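Local coordinates for protein lytic Polysaccharide Monooxygenase (Phytophthora infestans, PDB 6Z5Y) that probably cleaves pectin in plant cell walls by oxidation, as a secreted copper-dependent lytic polysaccharide monooxygenase, at residues C70-E81 and Y164-G172; I94-D105 and G142-Q153. All blocks are in the same frame, centred on the assembly; numbering follows the deposited sequence. Where two conformers were deposited one is given.

Both contacts belong to the copper-binding domain of a longer protein and reach the same five-stranded antiparallel sheet, in which strands 143-155 and 158-170 are neighbours. Their centres are 13 Å apart. I168 N of interaction 1 lies 2.8 Å from L145 O of interaction 2, and L170 N is equally far from C143 O, both probable hydrogen bonds; P75 also packs on M144. Interaction 2 supplies the copper ligand H96. Y164 begins segment 164-172 without touching 70-81; its OH lies 3.0 Å from copper and its ring stacks on W149. The rest of interaction 1 leads away from the site, with the side chain of N166 already about 12 Å from the ion.

Interaction 1 (C70-E81 and Y164-G172); sequences CGFTDPKGKPSE and YKNCIPLTG
C70 and C167 are joined by a disulfide, SG to SG 2.0 Å with a chi3 of -81°, in the tightly packed half of this contact. Beside it, T73 OG1 accepts from C167 N across the contact at 2.8 Å, nearly straight at 164°, and within its own segment donates to C70 O at 2.7 Å on a lone pair in the carbonyl plane. That oxygen also takes T73 N, closing the type II' turn C70-T73. With chi1 at 66°, OG1 sits between the backbone N and the carbonyl carbon, while CG2 meets N166 ND2 at 3.7 Å, the two side chains crossing at about a right angle; N166 OD1 accepts from I4 N. A water bridges F72 N and K165 O. Further along, the ring of P169 pushes its CG toward the D74-G77 turn, 3.4 Å from G77 O, and P75 CB rests on C167 CB. The far half is more exposed. S80 pairs with L170 in one isolated bridge: S80 N donates to P169 O (2.8 Å) and S80 O accepts from T171 N (2.9 Å). Beyond it the contact loosens: the bent chain of exposed E81 swings back, and T171 OG1 makes a weak bond to OE2 at 2.8 Å. A long loop is thus pinned by a disulfide and a short beta bridge along a strand of the immunoglobulin-like beta-sandwich core characteristic of lytic polysaccharide monooxygenases.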
loop_
_atom_site.group_PDB
_atom_site.type_symbol
_atom_site.label_atom_id
_atom_site.label_comp_id
_atom_site.label_asym_id
_atom_site.label_seq_id
_atom_site.Cartn_x
_atom_site.Cartn_y
_atom_site.Cartn_z
ATOM N N CYS A 70 -10.392 -3.082 -0.006
ATOM C CA CYS A 70 -10.365 -1.628 0.184
ATOM C C CYS A 70 -10.176 -1.219 1.644
ATOM O O CYS A 70 -10.126 -0.031 1.944
ATOM C CB CYS A 70 -11.586 -0.947 -0.409
ATOM S SG CYS A 70 -11.675 -1.171 -2.205
ATOM N N GLY A 71 -10.025 -2.171 2.567
ATOM C CA GLY A 71 -9.854 -1.763 3.966
ATOM C C GLY A 71 -11.017 -0.937 4.444
ATOM O O GLY A 71 -12.186 -1.288 4.238
ATOM N N PHE A 72 -10.695 0.176 5.096
ATOM C CA PHE A 72 -11.678 1.105 5.681
ATOM C C PHE A 72 -12.155 2.118 4.652
ATOM O O PHE A 72 -13.053 2.895 4.972
ATOM C CB PHE A 72 -11.059 1.792 6.892
ATOM C CG PHE A 72 -10.582 0.866 7.972
ATOM C CD1 PHE A 72 -11.428 0.433 8.959
ATOM C CD2 PHE A 72 -9.273 0.427 8.021
ATOM C CE1 PHE A 72 -10.960 -0.391 9.978
ATOM C CE2 PHE A 72 -8.804 -0.406 9.015
ATOM C CZ PHE A 72 -9.657 -0.825 10.004
ATOM N N THR A 73 -11.529 2.155 3.484
ATOM C CA THR A 73 -11.842 3.177 2.498
ATOM C C THR A 73 -13.005 2.718 1.648
ATOM O O THR A 73 -13.259 1.525 1.467
ATOM C CB THR A 73 -10.623 3.527 1.636
ATOM O OG1 THR A 73 -10.245 2.402 0.829
ATOM C CG2 THR A 73 -9.456 4.015 2.474
ATOM N N ASP A 74 -13.694 3.703 1.094
ATOM C CA ASP A 74 -14.947 3.478 0.331
ATOM C C ASP A 74 -14.722 3.673 -1.153
ATOM O O ASP A 74 -14.590 4.807 -1.622
ATOM C CB ASP A 74 -16.009 4.445 0.832
ATOM C CG ASP A 74 -17.359 4.221 0.209
ATOM O OD1 ASP A 74 -17.487 3.225 -0.553
ATOM O OD2 ASP A 74 -18.293 4.959 0.578
ATOM N N PRO A 75 -14.731 2.606 -1.954
ATOM C CA PRO A 75 -14.541 2.794 -3.389
ATOM C C PRO A 75 -15.715 3.512 -4.045
ATOM O O PRO A 75 -15.567 4.010 -5.159
ATOM C CB PRO A 75 -14.417 1.364 -3.893
ATOM C CG PRO A 75 -15.191 0.543 -2.893
ATOM C CD PRO A 75 -14.934 1.207 -1.563
ATOM N N LYS A 76 -16.867 3.521 -3.381
ATOM C CA LYS A 76 -18.063 4.223 -3.886
ATOM C C LYS A 76 -18.145 5.629 -3.302
ATOM O O LYS A 76 -19.160 6.292 -3.409
ATOM C CB LYS A 76 -19.316 3.408 -3.598
ATOM C CG LYS A 76 -19.402 2.155 -4.456
ATOM C CD LYS A 76 -19.652 2.463 -5.926
ATOM C CE LYS A 76 -19.983 1.288 -6.848
ATOM N NZ LYS A 76 -20.330 1.712 -8.242
ATOM N N GLY A 77 -17.075 6.143 -2.742
ATOM C CA GLY A 77 -17.068 7.524 -2.269
ATOM C C GLY A 77 -17.023 8.522 -3.404
ATOM O O GLY A 77 -16.898 8.185 -4.609
ATOM N N LYS A 78 -17.077 9.776 -3.032
ATOM C CA LYS A 78 -17.029 10.868 -3.991
ATOM C C LYS A 78 -15.678 10.861 -4.695
ATOM O O LYS A 78 -14.633 10.943 -4.029
ATOM C CB LYS A 78 -17.186 12.181 -3.247
ATOM C CG LYS A 78 -17.118 13.388 -4.149
ATOM C CD LYS A 78 -17.468 14.643 -3.445
ATOM C CE LYS A 78 -17.078 15.880 -4.224
ATOM N NZ LYS A 78 -17.237 17.113 -3.426
ATOM N N PRO A 79 -15.613 10.776 -6.033
ATOM C CA PRO A 79 -14.300 10.763 -6.691
ATOM C C PRO A 79 -13.502 12.042 -6.414
ATOM O O PRO A 79 -14.032 13.140 -6.410
ATOM C CB PRO A 79 -14.611 10.544 -8.180
ATOM C CG PRO A 79 -15.971 9.805 -8.131
ATOM C CD PRO A 79 -16.698 10.490 -6.989
ATOM N N SER A 80 -12.193 11.840 -6.233
ATOM C CA SER A 80 -11.216 12.902 -5.981
ATOM C C SER A 80 -10.470 13.259 -7.252
ATOM O O SER A 80 -10.278 12.431 -8.127
ATOM C CB SER A 80 -10.256 12.484 -4.925
ATOM O OG SER A 80 -10.903 12.469 -3.670
ATOM N N GLU A 81 -10.005 14.482 -7.329
ATOM C CA GLU A 81 -9.192 14.903 -8.492
ATOM C C GLU A 81 -7.777 14.367 -8.366
ATOM O O GLU A 81 -7.192 14.394 -7.288
ATOM C CB GLU A 81 -9.127 16.413 -8.542
ATOM C CG GLU A 81 -10.462 16.993 -8.900
ATOM C CD GLU A 81 -10.773 16.813 -10.382
ATOM O OE1 GLU A 81 -9.818 16.854 -11.183
ATOM O OE2 GLU A 81 -11.944 16.610 -10.747
ATOM N N TYR A 164 -2.118 -2.932 4.691
ATOM C CA TYR A 164 -2.781 -1.637 4.511
ATOM C C TYR A 164 -3.286 -1.612 3.073
ATOM O O TYR A 164 -2.536 -1.900 2.131
ATOM C CB TYR A 164 -1.812 -0.483 4.762
ATOM C CG TYR A 164 -1.266 -0.441 6.159
ATOM C CD1 TYR A 164 -0.176 -1.205 6.496
ATOM C CD2 TYR A 164 -1.850 0.349 7.140
ATOM C CE1 TYR A 164 0.337 -1.202 7.775
ATOM C CE2 TYR A 164 -1.363 0.331 8.444
ATOM C CZ TYR A 164 -0.252 -0.434 8.749
ATOM O OH TYR A 164 0.234 -0.446 10.037
ATOM N N LYS A 165 -4.548 -1.227 2.912
ATOM C CA LYS A 165 -5.190 -1.122 1.620
ATOM C C LYS A 165 -6.029 0.131 1.592
ATOM O O LYS A 165 -6.794 0.391 2.518
ATOM C CB LYS A 165 -6.086 -2.332 1.359
ATOM C CG LYS A 165 -5.339 -3.601 1.033
ATOM C CD LYS A 165 -6.212 -4.827 0.990
ATOM C CE LYS A 165 -6.461 -5.375 2.373
ATOM N NZ LYS A 165 -7.521 -6.415 2.355
ATOM N N ASN A 166 -5.933 0.845 0.460
ATOM C CA ASN A 166 -6.871 1.948 0.188
ATOM C C ASN A 166 -7.411 1.766 -1.226
ATOM O O ASN A 166 -6.696 1.307 -2.128
ATOM C CB ASN A 166 -6.182 3.313 0.240
ATOM C CG ASN A 166 -5.421 3.643 1.501
ATOM O OD1 ASN A 166 -4.487 4.446 1.418
ATOM N ND2 ASN A 166 -5.819 3.138 2.657
ATOM N N CYS A 167 -8.635 2.204 -1.419
ATOM C CA CYS A 167 -9.275 2.356 -2.730
ATOM C C CYS A 167 -9.749 3.805 -2.763
ATOM O O CYS A 167 -10.487 4.191 -1.870
ATOM C CB CYS A 167 -10.473 1.427 -2.907
ATOM S SG CYS A 167 -9.971 -0.299 -2.908
ATOM N N ILE A 168 -9.334 4.538 -3.802
ATOM C CA ILE A 168 -9.652 5.974 -3.911
ATOM C C ILE A 168 -10.139 6.243 -5.315
ATOM O O ILE A 168 -9.359 6.197 -6.267
ATOM C CB ILE A 168 -8.435 6.848 -3.579
ATOM C CG1 ILE A 168 -7.883 6.499 -2.187
ATOM C CG2 ILE A 168 -8.842 8.301 -3.663
ATOM C CD1 ILE A 168 -6.651 7.275 -1.779
ATOM N N PRO A 169 -11.449 6.501 -5.491
ATOM C CA PRO A 169 -11.950 6.771 -6.819
ATOM C C PRO A 169 -11.446 8.143 -7.256
ATOM O O PRO A 169 -11.495 9.103 -6.462
ATOM C CB PRO A 169 -13.475 6.769 -6.646
ATOM C CG PRO A 169 -13.689 7.137 -5.168
ATOM C CD PRO A 169 -12.506 6.521 -4.441
ATOM N N LEU A 170 -11.067 8.240 -8.526
ATOM C CA LEU A 170 -10.564 9.490 -9.111
ATOM C C LEU A 170 -11.451 9.901 -10.274
ATOM O O LEU A 170 -11.969 9.071 -11.001
ATOM C CB LEU A 170 -9.128 9.344 -9.600
ATOM C CG LEU A 170 -8.130 8.809 -8.568
ATOM C CD1 LEU A 170 -6.725 8.814 -9.130
ATOM C CD2 LEU A 170 -8.157 9.609 -7.292
ATOM N N THR A 171 -11.528 11.198 -10.468
ATOM C CA THR A 171 -12.263 11.784 -11.588
ATOM C C THR A 171 -11.501 11.597 -12.893
ATOM O O THR A 171 -10.297 11.462 -12.931
ATOM C CB THR A 171 -12.493 13.270 -11.328
ATOM O OG1 THR A 171 -11.226 13.922 -11.204
ATOM C CG2 THR A 171 -13.272 13.549 -10.066
ATOM N N GLY A 172 -12.247 11.630 -13.980
ATOM C CA GLY A 172 -11.691 11.684 -15.343
ATOM C C GLY A 172 -12.566 12.462 -16.281
ATOM O O GLY A 172 -13.807 12.456 -16.105
HETATM O O HOH W 1 -8.058 1.389 4.891
HETATM O O HOH W 2 -12.135 6.210 -1.095
#

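Interaction 2 (I94-D105 and G142-Q153); sequences IVHAGPCEIWLD and GCMLRFYWLALQ. With CU (copper (II) ion), chain C.
W149 reaches across from strand 143-153 and lays its indole along the approach to strand 100-104, touching I94, H96, P99 and C100. Its CB meets C100 CB at 3.8 Å. CG lies opposite the backbone N (chi1 177°), which turns the ring toward the partner segment, where CD1 comes 3.3 Å from P99 O, in the ring plane. NE1 donates weakly to a water, 3.1 Å from its oxygen, that also bonds H96 O and G98 O. CZ2 lies 3.6 Å from I94 CG2, and at the tip CH2 approaches H96 CD2 at 3.8 Å; the planes of the H96 ring and the W149 six-membered ring are 30° apart but slid so far that they barely overlap. A151 CB covers one indole face near its rim. Behind this end the strands run antiparallel, 167° between their directions, with paired backbone bonds at E101-Y148 and W103-R146. C100, I102, L104, L145 and F147 share the face of W149; on the other face W103 NE1 donates to E101 OE2, which R57 N also reaches. At the far end D105 OD1 accepts from M144 N at 2.9 Å, and two waters connect D105 with the R146 guanidinium, over whose centre M144 CG lies. H96 NE2 binds copper at 1.9 Å, with H1 completing the histidine brace. The imidazole is flanked mostly by carbon, from V95, W149 and A151, with the Q153 amide obliquely beside it, which probably restricts its rotation and keeps NE2 directed at the metal.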
loop_
_atom_site.group_PDB
_atom_site.type_symbol
_atom_site.label_atom_id
_atom_site.label_comp_id
_atom_site.label_asym_id
_atom_site.label_seq_id
_atom_site.Cartn_x
_atom_site.Cartn_y
_atom_site.Cartn_z
ATOM N N ILE A 94 6.406 7.159 6.751
ATOM C CA ILE A 94 6.351 5.689 6.732
ATOM C C ILE A 94 7.366 5.123 7.735
ATOM O O ILE A 94 8.564 5.415 7.601
ATOM C CB ILE A 94 6.585 5.161 5.310
ATOM C CG1 ILE A 94 5.483 5.611 4.356
ATOM C CG2 ILE A 94 6.754 3.656 5.349
ATOM C CD1 ILE A 94 5.782 5.320 2.908
ATOM N N VAL A 95 6.886 4.358 8.718
ATOM C CA VAL A 95 7.749 3.902 9.830
ATOM C C VAL A 95 7.837 2.404 9.892
ATOM O O VAL A 95 8.374 1.921 10.881
ATOM C CB VAL A 95 7.307 4.454 11.207
ATOM C CG1 VAL A 95 7.174 5.953 11.222
ATOM C CG2 VAL A 95 6.041 3.755 11.718
ATOM N N HIS A 96 7.342 1.666 8.902
ATOM C CA HIS A 96 7.545 0.212 8.838
ATOM C C HIS A 96 8.163 -0.142 7.505
ATOM O O HIS A 96 7.776 0.443 6.492
ATOM C CB HIS A 96 6.242 -0.576 8.963
ATOM C CG HIS A 96 5.347 -0.104 10.060
ATOM N ND1 HIS A 96 5.710 -0.107 11.388
ATOM C CD2 HIS A 96 4.072 0.319 10.030
ATOM C CE1 HIS A 96 4.695 0.354 12.105
ATOM N NE2 HIS A 96 3.669 0.603 11.307
ATOM N N ALA A 97 9.085 -1.093 7.514
ATOM C CA ALA A 97 9.651 -1.650 6.283
ATOM C C ALA A 97 8.594 -2.438 5.522
ATOM O O ALA A 97 7.623 -2.921 6.082
ATOM C CB ALA A 97 10.816 -2.529 6.584
ATOM N N GLY A 98 8.819 -2.600 4.227
ATOM C CA GLY A 98 8.065 -3.554 3.400
ATOM C C GLY A 98 7.585 -2.936 2.096
ATOM O O GLY A 98 7.622 -1.710 1.922
ATOM N N PRO A 99 7.133 -3.788 1.179
ATOM C CA PRO A 99 6.790 -3.333 -0.158
ATOM C C PRO A 99 5.426 -2.638 -0.208
ATOM O O PRO A 99 4.492 -2.974 0.525
ATOM C CB PRO A 99 6.742 -4.645 -0.949
ATOM C CG PRO A 99 6.343 -5.682 0.089
ATOM C CD PRO A 99 7.066 -5.247 1.346
ATOM N N CYS A 100 5.317 -1.714 -1.147
ATOM C CA CYS A 100 4.039 -1.052 -1.402
ATOM C C CYS A 100 3.951 -0.731 -2.878
ATOM O O CYS A 100 4.940 -0.766 -3.642
ATOM C CB CYS A 100 3.792 0.150 -0.504
ATOM S SG CYS A 100 4.514 1.708 -1.023
ATOM N N GLU A 101 2.725 -0.433 -3.302
ATOM C CA GLU A 101 2.458 -0.177 -4.708
ATOM C C GLU A 101 1.150 0.573 -4.853
ATOM O O GLU A 101 0.270 0.521 -3.995
ATOM C CB GLU A 101 2.492 -1.474 -5.497
ATOM C CG GLU A 101 1.455 -2.462 -5.037
ATOM C CD GLU A 101 1.737 -3.890 -5.468
ATOM O OE1 GLU A 101 2.840 -4.400 -5.152
ATOM O OE2 GLU A 101 0.845 -4.523 -6.031
ATOM N N ILE A 102 1.046 1.251 -5.982
ATOM C CA ILE A 102 -0.161 2.015 -6.379
ATOM C C ILE A 102 -0.567 1.543 -7.760
ATOM O O ILE A 102 0.283 1.488 -8.687
ATOM C CB ILE A 102 0.100 3.518 -6.372
ATOM C CG1 ILE A 102 0.516 4.010 -4.996
ATOM C CG2 ILE A 102 -1.137 4.279 -6.855
ATOM C CD1 ILE A 102 1.010 5.440 -4.938
ATOM N N TRP A 103 -1.849 1.262 -7.910
ATOM C CA TRP A 103 -2.483 0.890 -9.180
ATOM C C TRP A 103 -3.544 1.907 -9.536
ATOM O O TRP A 103 -4.216 2.447 -8.649
ATOM C CB TRP A 103 -3.146 -0.474 -9.032
ATOM C CG TRP A 103 -2.225 -1.619 -8.784
ATOM C CD1 TRP A 103 -1.538 -1.901 -7.638
ATOM C CD2 TRP A 103 -1.937 -2.669 -9.691
ATOM N NE1 TRP A 103 -0.827 -3.060 -7.782
ATOM C CE2 TRP A 103 -1.056 -3.556 -9.037
ATOM C CE3 TRP A 103 -2.365 -2.979 -10.994
ATOM C CZ2 TRP A 103 -0.622 -4.742 -9.616
ATOM C CZ3 TRP A 103 -1.930 -4.156 -11.569
ATOM C CH2 TRP A 103 -1.059 -5.009 -10.884
ATOM N N LEU A 104 -3.727 2.134 -10.819
ATOM C CA LEU A 104 -4.873 2.892 -11.357
ATOM C C LEU A 104 -5.637 1.911 -12.226
ATOM O O LEU A 104 -5.114 1.455 -13.272
ATOM C CB LEU A 104 -4.407 4.115 -12.158
ATOM C CG LEU A 104 -3.551 5.092 -11.383
ATOM C CD1 LEU A 104 -3.115 6.226 -12.274
ATOM C CD2 LEU A 104 -4.255 5.634 -10.153
ATOM N N ASP A 105 -6.784 1.469 -11.761
ATOM C CA ASP A 105 -7.434 0.271 -12.318
ATOM C C ASP A 105 -6.372 -0.824 -12.418
ATOM O O ASP A 105 -5.711 -1.127 -11.399
ATOM C CB ASP A 105 -8.241 0.602 -13.575
ATOM C CG ASP A 105 -9.337 1.629 -13.297
ATOM O OD1 ASP A 105 -9.928 1.535 -12.219
ATOM O OD2 ASP A 105 -9.600 2.450 -14.205
ATOM N N GLY A 142 -12.267 8.144 -15.564
ATOM C CA GLY A 142 -11.794 8.110 -14.186
ATOM C C GLY A 142 -11.073 6.817 -13.958
ATOM O O GLY A 142 -10.756 6.080 -14.892
ATOM N N CYS A 143 -10.846 6.517 -12.712
ATOM C CA CYS A 143 -10.123 5.271 -12.379
ATOM C C CYS A 143 -10.302 5.032 -10.898
ATOM O O CYS A 143 -10.548 5.963 -10.147
ATOM C CB CYS A 143 -8.635 5.301 -12.714
ATOM S SG CYS A 143 -7.808 6.669 -11.897
ATOM N N MET A 144 -10.110 3.811 -10.488
ATOM C CA MET A 144 -9.931 3.509 -9.069
ATOM C C MET A 144 -8.439 3.421 -8.765
ATOM O O MET A 144 -7.737 2.536 -9.284
ATOM C CB MET A 144 -10.588 2.176 -8.723
ATOM C CG MET A 144 -10.580 1.872 -7.230
ATOM S SD MET A 144 -11.480 3.063 -6.236
ATOM C CE MET A 144 -13.079 2.943 -6.997
ATOM N N LEU A 145 -7.982 4.301 -7.884
ATOM C CA LEU A 145 -6.620 4.155 -7.334
ATOM C C LEU A 145 -6.672 3.107 -6.234
ATOM O O LEU A 145 -7.557 3.123 -5.392
ATOM C CB LEU A 145 -6.126 5.486 -6.797
ATOM C CG LEU A 145 -4.708 5.445 -6.203
ATOM C CD1 LEU A 145 -4.036 6.814 -6.307
ATOM C CD2 LEU A 145 -4.704 5.010 -4.740
ATOM N N ARG A 146 -5.742 2.163 -6.286
ATOM C CA ARG A 146 -5.607 1.190 -5.204
ATOM C C ARG A 146 -4.191 1.217 -4.686
ATOM O O ARG A 146 -3.226 1.134 -5.457
ATOM C CB ARG A 146 -6.015 -0.208 -5.644
ATOM C CG ARG A 146 -7.514 -0.321 -5.894
ATOM C CD ARG A 146 -7.923 -1.725 -6.290
ATOM N NE ARG A 146 -9.369 -1.873 -6.470
ATOM C CZ ARG A 146 -10.043 -1.590 -7.587
ATOM N NH1 ARG A 146 -9.417 -1.161 -8.676
ATOM N NH2 ARG A 146 -11.356 -1.758 -7.627
ATOM N N PHE A 147 -4.080 1.328 -3.374
ATOM C CA PHE A 147 -2.795 1.278 -2.645
ATOM C C PHE A 147 -2.750 -0.007 -1.863
ATOM O O PHE A 147 -3.746 -0.362 -1.193
ATOM C CB PHE A 147 -2.713 2.478 -1.710
ATOM C CG PHE A 147 -1.519 2.508 -0.799
ATOM C CD1 PHE A 147 -0.257 2.672 -1.332
ATOM C CD2 PHE A 147 -1.644 2.302 0.564
ATOM C CE1 PHE A 147 0.845 2.739 -0.476
ATOM C CE2 PHE A 147 -0.551 2.349 1.408
ATOM C CZ PHE A 147 0.693 2.567 0.884
ATOM N N TYR A 148 -1.610 -0.659 -1.900
ATOM C CA TYR A 148 -1.337 -1.868 -1.110
ATOM C C TYR A 148 0.009 -1.688 -0.441
ATOM O O TYR A 148 0.984 -1.337 -1.127
ATOM C CB TYR A 148 -1.289 -3.091 -2.002
ATOM C CG TYR A 148 -2.550 -3.405 -2.762
ATOM C CD1 TYR A 148 -2.853 -2.801 -3.961
ATOM C CD2 TYR A 148 -3.447 -4.351 -2.266
ATOM C CE1 TYR A 148 -4.043 -3.123 -4.635
ATOM C CE2 TYR A 148 -4.619 -4.682 -2.919
ATOM C CZ TYR A 148 -4.919 -4.061 -4.107
ATOM O OH TYR A 148 -6.063 -4.374 -4.815
ATOM N N TRP A 149 0.067 -2.042 0.819
ATOM C CA TRP A 149 1.327 -1.968 1.577
ATOM C C TRP A 149 1.353 -3.174 2.516
ATOM O O TRP A 149 0.421 -3.368 3.311
ATOM C CB TRP A 149 1.408 -0.659 2.358
ATOM C CG TRP A 149 2.602 -0.446 3.233
ATOM C CD1 TRP A 149 3.862 -0.932 3.073
ATOM C CD2 TRP A 149 2.627 0.405 4.386
ATOM N NE1 TRP A 149 4.666 -0.471 4.079
ATOM C CE2 TRP A 149 3.945 0.385 4.879
ATOM C CE3 TRP A 149 1.671 1.204 5.021
ATOM C CZ2 TRP A 149 4.318 1.126 6.011
ATOM C CZ3 TRP A 149 2.036 1.913 6.136
ATOM C CH2 TRP A 149 3.334 1.881 6.628
ATOM N N LEU A 150 2.390 -3.983 2.379
ATOM C CA LEU A 150 2.646 -5.084 3.321
ATOM C C LEU A 150 3.755 -4.641 4.246
ATOM O O LEU A 150 4.941 -4.642 3.873
ATOM C CB LEU A 150 3.040 -6.319 2.542
ATOM C CG LEU A 150 3.166 -7.570 3.402
ATOM C CD1 LEU A 150 1.808 -8.047 3.830
ATOM C CD2 LEU A 150 3.964 -8.647 2.736
ATOM N N ALA A 151 3.346 -4.180 5.432
ATOM C CA ALA A 151 4.307 -3.713 6.429
ATOM C C ALA A 151 4.802 -4.912 7.211
ATOM O O ALA A 151 4.050 -5.835 7.556
ATOM C CB ALA A 151 3.659 -2.708 7.332
ATOM N N LEU A 152 6.094 -4.924 7.440
ATOM C CA LEU A 152 6.813 -5.971 8.191
ATOM C C LEU A 152 7.236 -5.331 9.512
ATOM O O LEU A 152 7.921 -4.292 9.494
ATOM C CB LEU A 152 8.022 -6.430 7.378
ATOM C CG LEU A 152 7.743 -6.812 5.929
ATOM C CD1 LEU A 152 9.063 -7.049 5.213
ATOM C CD2 LEU A 152 6.853 -8.050 5.849
ATOM N N GLN A 153 6.831 -5.894 10.641
ATOM C CA GLN A 153 7.170 -5.241 11.937
ATOM C C GLN A 153 7.384 -6.342 12.961
ATOM O O GLN A 153 6.888 -7.467 12.809
ATOM C CB GLN A 153 6.131 -4.202 12.409
ATOM C CG GLN A 153 6.475 -3.484 13.727
ATOM C CD GLN A 153 5.459 -2.441 14.155
ATOM O OE1 GLN A 153 4.265 -2.531 13.837
ATOM N NE2 GLN A 153 5.922 -1.458 14.915
HETATM CU CU CU C . 1.941 1.250 11.818
HETATM O O HOH W 3 7.643 0.355 3.744
HETATM O O HOH W 4 9.505 -2.263 10.148
HETATM O O HOH W 5 -6.711 -0.186 -8.981
HETATM O O HOH W 6 -10.576 -0.932 -11.348
#